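Local coordinates for CheC-like superfamily protein (Shewanella oneidensis, PDB 3H2D) that probably acts in bacterial chemotaxis signalling as a CheX-type member of the CheC-like phosphatase family, which dephosphorylates the response regulator CheY, at residues L24-G29 and Q64-Q69; L11-N16 and K102-Q107; S44-M49 and H125-K130. One frame throughout, in Å; residues are numbered along the deposited sequence. Where two conformers were deposited one is given.

Contact 1: residues L24-G29 and Q64-Q69; sequences LELTPG and QKLVLQ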
loop_
_atom_site.group_PDB
_atom_site.type_symbol
_atom_site.label_atom_id
_atom_site.label_comp_id
_atom_site.label_asym_id
_atom_site.label_seq_id
_atom_site.Cartn_x
_atom_site.Cartn_y
_atom_site.Cartn_z
ATOM N N LEU B 24 22.019 -3.254 12.644
ATOM C CA LEU B 24 22.241 -2.023 11.890
ATOM C C LEU B 24 21.591 -0.869 12.662
ATOM O O LEU B 24 20.377 -0.849 12.814
ATOM C CB LEU B 24 21.618 -2.183 10.489
ATOM C CG LEU B 24 21.990 -1.167 9.403
ATOM C CD1 LEU B 24 21.757 -1.731 8.019
ATOM C CD2 LEU B 24 21.201 0.133 9.599
ATOM N N GLU B 25 22.406 0.073 13.138
ATOM C CA GLU B 25 21.925 1.210 13.929
ATOM C C GLU B 25 21.237 2.249 13.032
ATOM O O GLU B 25 21.896 2.897 12.222
ATOM C CB GLU B 25 23.100 1.857 14.687
ATOM C CG GLU B 25 22.724 2.989 15.670
ATOM C CD GLU B 25 23.894 3.943 15.950
ATOM O OE1 GLU B 25 24.325 4.022 17.120
ATOM O OE2 GLU B 25 24.392 4.610 14.999
ATOM N N LEU B 26 19.909 2.354 13.145
ATOM C CA LEU B 26 19.161 3.441 12.536
ATOM C C LEU B 26 19.048 4.548 13.571
ATOM O O LEU B 26 18.744 4.281 14.733
ATOM C CB LEU B 26 17.770 2.968 12.135
ATOM C CG LEU B 26 17.675 2.145 10.853
ATOM C CD1 LEU B 26 16.252 1.621 10.700
ATOM C CD2 LEU B 26 18.091 2.940 9.628
ATOM N N THR B 27 19.295 5.789 13.193
ATOM C CA THR B 27 19.078 6.886 14.135
ATOM C C THR B 27 17.788 7.595 13.747
ATOM O O THR B 27 17.714 8.163 12.666
ATOM C CB THR B 27 20.230 7.859 14.132
ATOM O OG1 THR B 27 21.410 7.183 14.568
ATOM C CG2 THR B 27 19.951 9.045 15.086
ATOM N N PRO B 28 16.780 7.559 14.636
ATOM C CA PRO B 28 15.500 8.192 14.363
ATOM C C PRO B 28 15.580 9.687 14.416
ATOM O O PRO B 28 16.418 10.252 15.140
ATOM C CB PRO B 28 14.590 7.663 15.462
ATOM C CG PRO B 28 15.451 7.078 16.503
ATOM C CD PRO B 28 16.830 6.924 15.969
ATOM N N GLY B 29 14.773 10.323 13.590
ATOM C CA GLY B 29 14.545 11.748 13.657
ATOM C C GLY B 29 13.352 11.998 14.579
ATOM O O GLY B 29 12.971 11.136 15.350
ATOM N N GLN B 64 17.451 2.034 -1.489
ATOM C CA GLN B 64 17.974 0.758 -1.952
ATOM C C GLN B 64 19.206 0.302 -1.203
ATOM O O GLN B 64 19.308 -0.881 -0.847
ATOM C CB GLN B 64 18.270 0.810 -3.445
ATOM C CG GLN B 64 18.904 -0.478 -3.956
ATOM C CD GLN B 64 18.924 -0.604 -5.454
ATOM O OE1 GLN B 64 17.931 -0.396 -6.115
ATOM N NE2 GLN B 64 20.092 -0.974 -5.999
ATOM N N LYS B 65 20.203 1.179 -1.024
ATOM C CA LYS B 65 21.465 0.710 -0.379
ATOM C C LYS B 65 21.210 0.235 1.084
ATOM O O LYS B 65 21.802 -0.751 1.568
ATOM C CB LYS B 65 22.534 1.805 -0.431
ATOM C CG LYS B 65 23.906 1.372 0.042
ATOM C CD LYS B 65 24.798 2.585 0.232
ATOM C CE LYS B 65 26.175 2.236 0.723
ATOM N NZ LYS B 65 27.008 1.615 -0.375
ATOM N N LEU B 66 20.293 0.921 1.749
ATOM C CA LEU B 66 19.910 0.567 3.104
ATOM C C LEU B 66 19.209 -0.783 3.164
ATOM O O LEU B 66 19.608 -1.626 3.983
ATOM C CB LEU B 66 19.071 1.652 3.757
ATOM C CG LEU B 66 18.463 1.367 5.145
ATOM C CD1 LEU B 66 19.478 0.927 6.192
ATOM C CD2 LEU B 66 17.616 2.558 5.662
ATOM N N VAL B 67 18.192 -1.000 2.329
ATOM C CA VAL B 67 17.456 -2.268 2.396
ATOM C C VAL B 67 18.376 -3.447 2.000
ATOM O O VAL B 67 18.246 -4.544 2.538
ATOM C CB VAL B 67 16.197 -2.264 1.510
ATOM C CG1 VAL B 67 16.527 -2.478 0.080
ATOM C CG2 VAL B 67 15.105 -3.289 2.010
ATOM N N LEU B 68 19.268 -3.230 1.034
ATOM C CA LEU B 68 20.238 -4.260 0.675
ATOM C C LEU B 68 21.238 -4.575 1.795
ATOM O O LEU B 68 21.664 -5.736 1.943
ATOM C CB LEU B 68 20.945 -3.926 -0.623
ATOM C CG LEU B 68 20.078 -3.907 -1.892
ATOM C CD1 LEU B 68 20.940 -3.468 -3.070
ATOM C CD2 LEU B 68 19.466 -5.313 -2.152
ATOM N N GLN B 69 21.642 -3.586 2.562
ATOM C CA GLN B 69 22.483 -3.853 3.719
ATOM C C GLN B 69 21.725 -4.592 4.820
ATOM O O GLN B 69 22.313 -5.427 5.516
ATOM C CB GLN B 69 23.071 -2.577 4.315
ATOM C CG GLN B 69 24.194 -2.829 5.352
ATOM C CD GLN B 69 25.382 -3.572 4.796
ATOM O OE1 GLN B 69 25.965 -3.153 3.797
ATOM N NE2 GLN B 69 25.762 -4.682 5.439
#

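Contact 2: residues L11-N16 and K102-Q107; sequences LQSLLN and KNLLGQ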
loop_
_atom_site.group_PDB
_atom_site.type_symbol
_atom_site.label_atom_id
_atom_site.label_comp_id
_atom_site.label_asym_id
_atom_site.label_seq_id
_atom_site.Cartn_x
_atom_site.Cartn_y
_atom_site.Cartn_z
ATOM N N LEU B 11 7.899 2.671 15.854
ATOM C CA LEU B 11 9.325 3.050 16.007
ATOM C C LEU B 11 10.111 1.977 16.768
ATOM O O LEU B 11 11.165 1.520 16.323
ATOM C CB LEU B 11 9.393 4.373 16.750
ATOM C CG LEU B 11 10.698 4.926 17.337
ATOM C CD1 LEU B 11 11.786 4.860 16.329
ATOM C CD2 LEU B 11 10.460 6.384 17.788
ATOM N N GLN B 12 9.604 1.607 17.943
ATOM C CA GLN B 12 10.321 0.672 18.810
ATOM C C GLN B 12 10.448 -0.691 18.124
ATOM O O GLN B 12 11.494 -1.326 18.161
ATOM C CB GLN B 12 9.583 0.568 20.134
ATOM C CG GLN B 12 9.625 1.885 20.951
ATOM C CD GLN B 12 8.552 1.995 22.080
ATOM O OE1 GLN B 12 7.853 1.011 22.429
ATOM N NE2 GLN B 12 8.433 3.221 22.653
ATOM N N SER B 13 9.365 -1.118 17.479
ATOM C CA SER B 13 9.349 -2.412 16.831
ATOM C C SER B 13 10.335 -2.448 15.652
ATOM O O SER B 13 10.999 -3.456 15.469
ATOM C CB SER B 13 7.920 -2.841 16.404
ATOM O OG SER B 13 7.080 -2.862 17.546
ATOM N N LEU B 14 10.404 -1.372 14.864
ATOM C CA LEU B 14 11.324 -1.307 13.737
ATOM C C LEU B 14 12.751 -1.346 14.279
ATOM O O LEU B 14 13.595 -2.047 13.735
ATOM C CB LEU B 14 11.095 -0.043 12.890
ATOM C CG LEU B 14 12.031 0.113 11.675
ATOM C CD1 LEU B 14 11.859 -1.043 10.603
ATOM C CD2 LEU B 14 11.887 1.494 11.051
ATOM N N LEU B 15 13.017 -0.587 15.334
ATOM C CA LEU B 15 14.373 -0.535 15.887
ATOM C C LEU B 15 14.736 -1.918 16.440
ATOM O O LEU B 15 15.872 -2.378 16.293
ATOM C CB LEU B 15 14.507 0.555 16.952
ATOM C CG LEU B 15 14.440 2.020 16.518
ATOM C CD1 LEU B 15 14.783 2.879 17.752
ATOM C CD2 LEU B 15 15.361 2.324 15.315
ATOM N N ASN B 16 13.777 -2.612 17.030
ATOM C CA ASN B 16 14.009 -4.023 17.399
ATOM C C ASN B 16 14.464 -4.916 16.257
ATOM O O ASN B 16 15.422 -5.656 16.391
ATOM C CB ASN B 16 12.744 -4.660 18.007
ATOM C CG ASN B 16 12.501 -4.238 19.394
ATOM O OD1 ASN B 16 13.352 -3.622 20.024
ATOM N ND2 ASN B 16 11.299 -4.526 19.892
ATOM N N LYS B 102 1.072 -3.864 17.280
ATOM C CA LYS B 102 -0.219 -4.425 17.725
ATOM C C LYS B 102 -0.126 -4.936 19.160
ATOM O O LYS B 102 -1.002 -4.654 19.977
ATOM C CB LYS B 102 -0.623 -5.550 16.755
ATOM C CG LYS B 102 -1.890 -6.259 17.155
ATOM C CD LYS B 102 -2.235 -7.333 16.134
ATOM C CE LYS B 102 -3.290 -8.308 16.611
ATOM N NZ LYS B 102 -4.435 -7.744 17.327
ATOM N N ASN B 103 0.931 -5.694 19.472
ATOM C CA ASN B 103 1.138 -6.182 20.818
ATOM C C ASN B 103 1.269 -5.055 21.862
ATOM O O ASN B 103 0.593 -5.072 22.875
ATOM C CB ASN B 103 2.384 -7.052 20.892
ATOM C CG ASN B 103 2.539 -7.710 22.237
ATOM O OD1 ASN B 103 1.599 -8.297 22.782
ATOM N ND2 ASN B 103 3.712 -7.613 22.779
ATOM N N LEU B 104 2.190 -4.137 21.601
ATOM C CA LEU B 104 2.417 -2.998 22.491
ATOM C C LEU B 104 1.161 -2.108 22.698
ATOM O O LEU B 104 0.825 -1.761 23.826
ATOM C CB LEU B 104 3.581 -2.167 21.926
ATOM C CG LEU B 104 4.963 -2.831 21.994
ATOM C CD1 LEU B 104 6.003 -1.991 21.202
ATOM C CD2 LEU B 104 5.390 -3.084 23.454
ATOM N N LEU B 105 0.500 -1.727 21.601
ATOM C CA LEU B 105 -0.781 -0.999 21.644
ATOM C C LEU B 105 -1.940 -1.764 22.310
ATOM O O LEU B 105 -2.725 -1.196 23.067
ATOM C CB LEU B 105 -1.165 -0.517 20.211
ATOM C CG LEU B 105 -0.320 0.663 19.727
ATOM C CD1 LEU B 105 -0.406 0.793 18.189
ATOM C CD2 LEU B 105 -0.691 1.984 20.467
ATOM N N GLY B 106 -2.021 -3.070 22.086
ATOM C CA GLY B 106 -3.020 -3.905 22.768
ATOM C C GLY B 106 -2.869 -3.902 24.265
ATOM O O GLY B 106 -3.893 -3.840 25.000
ATOM N N GLN B 107 -1.632 -3.911 24.756
ATOM C CA GLN B 107 -1.371 -3.791 26.205
ATOM C C GLN B 107 -1.883 -2.476 26.778
ATOM O O GLN B 107 -2.167 -2.382 27.975
ATOM C CB GLN B 107 0.134 -3.894 26.512
ATOM C CG GLN B 107 0.725 -5.224 26.223
ATOM C CD GLN B 107 2.286 -5.261 26.234
ATOM O OE1 GLN B 107 2.978 -4.224 26.279
ATOM N NE2 GLN B 107 2.829 -6.482 26.183
#

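Contact 3: residues S44-M49 and H125-K130; sequences SGLIGM and HTISHK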
loop_
_atom_site.group_PDB
_atom_site.type_symbol
_atom_site.label_atom_id
_atom_site.label_comp_id
_atom_site.label_asym_id
_atom_site.label_seq_id
_atom_site.Cartn_x
_atom_site.Cartn_y
_atom_site.Cartn_z
ATOM N N SER B 44 9.092 -0.086 -0.432
ATOM C CA SER B 44 8.275 0.256 0.743
ATOM C C SER B 44 7.354 -0.895 1.081
ATOM O O SER B 44 6.826 -1.525 0.168
ATOM C CB SER B 44 7.429 1.511 0.478
ATOM O OG SER B 44 8.223 2.669 0.354
ATOM N N GLY B 45 7.175 -1.146 2.383
ATOM C CA GLY B 45 6.169 -2.085 2.887
ATOM C C GLY B 45 4.967 -1.285 3.404
ATOM O O GLY B 45 5.134 -0.377 4.206
ATOM N N LEU B 46 3.774 -1.629 2.913
ATOM C CA LEU B 46 2.519 -0.962 3.231
ATOM C C LEU B 46 1.516 -1.982 3.781
ATOM O O LEU B 46 1.438 -3.109 3.284
ATOM C CB LEU B 46 1.903 -0.322 1.988
ATOM C CG LEU B 46 2.477 1.011 1.503
ATOM C CD1 LEU B 46 3.891 0.837 1.079
ATOM C CD2 LEU B 46 1.591 1.513 0.318
ATOM N N ILE B 47 0.746 -1.586 4.789
ATOM C CA ILE B 47 -0.237 -2.462 5.396
ATOM C C ILE B 47 -1.353 -1.656 6.015
ATOM O O ILE B 47 -1.137 -0.590 6.587
ATOM C CB ILE B 47 0.426 -3.410 6.445
ATOM C CG1 ILE B 47 -0.472 -4.611 6.805
ATOM C CG2 ILE B 47 0.991 -2.609 7.696
ATOM C CD1 ILE B 47 0.303 -5.801 7.382
ATOM N N GLY B 48 -2.554 -2.183 5.896
ATOM C CA GLY B 48 -3.725 -1.603 6.565
ATOM C C GLY B 48 -3.972 -2.217 7.920
ATOM O O GLY B 48 -3.564 -3.358 8.189
HETATM N N MSE B 49 -4.681 -1.450 8.763
HETATM C CA MSE B 49 -5.067 -1.852 10.112
HETATM C C MSE B 49 -6.519 -1.505 10.348
HETATM O O MSE B 49 -6.970 -0.457 9.931
HETATM C CB MSE B 49 -4.223 -1.132 11.142
HETATM C CG MSE B 49 -2.773 -1.571 11.116
HETATM SE SE MSE B 49 -1.640 -0.378 12.163
HETATM C CE MSE B 49 -1.601 1.135 10.908
ATOM N N HIS B 125 10.057 6.554 -5.365
ATOM C CA HIS B 125 8.625 6.706 -5.162
ATOM C C HIS B 125 8.299 7.336 -3.818
ATOM O O HIS B 125 9.135 7.380 -2.915
ATOM C CB HIS B 125 7.907 5.358 -5.312
ATOM C CG HIS B 125 8.153 4.407 -4.180
ATOM N ND1 HIS B 125 9.117 3.427 -4.223
ATOM C CD2 HIS B 125 7.543 4.282 -2.967
ATOM C CE1 HIS B 125 9.072 2.715 -3.101
ATOM N NE2 HIS B 125 8.164 3.243 -2.300
ATOM N N THR B 126 7.076 7.861 -3.704
ATOM C CA THR B 126 6.598 8.438 -2.453
ATOM C C THR B 126 5.238 7.819 -2.134
ATOM O O THR B 126 4.570 7.271 -3.013
ATOM C CB THR B 126 6.460 9.966 -2.541
ATOM O OG1 THR B 126 5.526 10.298 -3.568
ATOM C CG2 THR B 126 7.782 10.646 -2.855
ATOM N N ILE B 127 4.858 7.872 -0.869
ATOM C CA ILE B 127 3.586 7.329 -0.391
ATOM C C ILE B 127 2.783 8.468 0.239
ATOM O O ILE B 127 3.321 9.272 1.015
ATOM C CB ILE B 127 3.780 6.190 0.673
ATOM C CG1 ILE B 127 4.903 5.167 0.266
ATOM C CG2 ILE B 127 2.429 5.478 0.967
ATOM C CD1 ILE B 127 4.604 4.299 -0.921
ATOM N N SER B 128 1.498 8.541 -0.089
ATOM C CA SER B 128 0.585 9.483 0.484
ATOM C C SER B 128 -0.561 8.695 1.133
ATOM O O SER B 128 -1.242 7.906 0.450
ATOM C CB SER B 128 0.055 10.386 -0.606
ATOM O OG SER B 128 -1.003 11.189 -0.115
ATOM N N HIS B 129 -0.747 8.908 2.435
ATOM C CA HIS B 129 -1.843 8.283 3.219
ATOM C C HIS B 129 -3.059 9.159 3.141
ATOM O O HIS B 129 -2.958 10.363 3.421
ATOM C CB HIS B 129 -1.432 8.149 4.678
ATOM C CG HIS B 129 -0.303 7.208 4.905
ATOM N ND1 HIS B 129 -0.423 6.092 5.700
ATOM C CD2 HIS B 129 0.942 7.174 4.381
ATOM C CE1 HIS B 129 0.728 5.444 5.707
ATOM N NE2 HIS B 129 1.563 6.059 4.887
ATOM N N LYS B 130 -4.201 8.566 2.800
ATOM C CA LYS B 130 -5.412 9.311 2.534
ATOM C C LYS B 130 -6.469 9.235 3.621
ATOM O O LYS B 130 -7.507 9.840 3.472
ATOM C CB LYS B 130 -5.987 8.949 1.144
ATOM C CG LYS B 130 -4.965 9.116 0.037
ATOM C CD LYS B 130 -4.662 10.624 -0.221
ATOM C CE LYS B 130 -3.754 10.785 -1.436
ATOM N NZ LYS B 130 -3.316 12.181 -1.740
#

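Contact 1: residues L24-G29 and Q64-Q69
This is a buried, wholly apolar contact in which L24 and L26, on the approach to strand 27-33, meet L66 and Q69 on the first turns of helix 64-75. No hydrogen bond joins the two segments. L24 and L66 carry most of the contact, and L24 uses both of its methyls. CD2 of L24 lies 3.9 Å from CD1 of L66. CD1 of L24 touches both helix residues, with CG of Q69 3.8 Å away. L24 reaches them because its CG stands anti to the backbone N (chi1 -166°), which carries the isobutyl group out to the helix. L66 divides its two methyls between the two leucines opposite. Its CD1 faces L24, while CD2 of L66 meets CD2 of L26 at 4.0 Å. The side chains pass each other at a slant, and in the leucine pairs methyl meets methyl at ordinary van der Waals distance. Q69 contributes only the aliphatic base of its side chain, CB and CG. Its chain bends at chi2 (60°), and the amide binds elsewhere: NE2 donates to OD1 of N73, one helical turn further on. The polar end thus takes no part in the leucine cluster. Backbones stay well apart, with the CA atoms of L24 and Q69 8.4 Å from each other. Other parts of the fold close in around the cluster. I18 of helix 8-21 packs on both L24 and L26, and L15 of that helix also touches L26. From strand 135-142, F140 packs on L26 and S142 on L66. The contact therefore sits where helix 8-21, helix 64-75 and the edge of the sheet come together.

Contact 2: residues L11-N16 and K102-Q107
Between segments 11-16 and 102-107, both helical, the nearest CA atoms are those of S13 and L104, 9.0 Å apart. Across that gap the side-chain contact is small. It runs through one methyl, CD1 of L104, which touches two polar side chains. OE1 of Q12 lies 3.7 Å from CD1 of L104, and OG of S13 lies 3.9 Å from the same CD1. L104 holds its CG anti to the carbonyl carbon (chi1 -69°), and this turns the methyl toward helix 8-21. The side chain of Q12 is extended beyond CG and crosses that of L104 at a slant. The hydroxyl of S13 is already engaged within its own helix, where it bonds to the carbonyl oxygen of P9 one turn earlier. P9 also packs against L104, so the leucine touches two successive turns of helix 8-21. Next to it, L105 packs on P9 and F10. On the side of helix 8-21 that faces the sheet, L14 and L15 rest on F140. One methyl resting against two polar side chains forms no hydrogen bond or salt bridge, so the two segments touch by van der Waals contact alone, and the amide oxygen of Q12 gains no hydrogen bond from L104.

Contact 3: residues S44-M49 and H125-K130
S44 and H125 make the one hydrogen bond across the two segments, with OG of S44 2.7 Å from NE2 of H125. The hydroxyl meets the imidazole at its edge, near the ring plane, and CB of S44 lies in that plane. Next to this bond, L46 and I127 reach toward each other tip to tip, their CD1 methyls 4.1 Å apart. CD2 of L46 also meets CG2 of I127 at 4.1 Å. The strand segments run nearly parallel, 18° apart, but their axes stay 9.6 Å from each other, so the contact is made by side chains. With CG between the backbone N and the carbonyl carbon (chi1 72°), the ring of H125 reaches S44 with NE2. Its ND1 bonds to the carbonyl oxygen of G122, so both ring nitrogens are engaged and the ring's rotation is fixed. OG of S44 has a second partner in OG1 of T61. Replacing H125 by an alanine is likely to leave the hydroxyl of S44 with T61 alone of these two partners and the carbonyl oxygen of G122 without the ring N-H. Strand 125-129 pairs antiparallel with a strand of the second subunit, whose V120 packs on I127 and whose M118 packs on L46. A buried serine-histidine pair, each with a further partner, beside an aliphatic patch, thus joins the strands next to the subunit interface.

In the fold
The three contacts lie 18 to 19 Å apart, centre to centre. Contacts 1 and 2 share the surroundings of helix 8-21 and touch directly, with L11 packing on P28. Along the chain, both segments of contact 1 fall between those of contact 2. Contact 3 alternates in sequence with each of the others and lies across the chain's centre from both. Its strand 43-51 and the strand 27-33 of contact 1 belong to the same six-stranded antiparallel sheet. Contacts 1 and 2 thus tie helices to the sheet edge and to each other. Contact 3 joins the sheet to strand 125-129, which continues pairing into the second subunit.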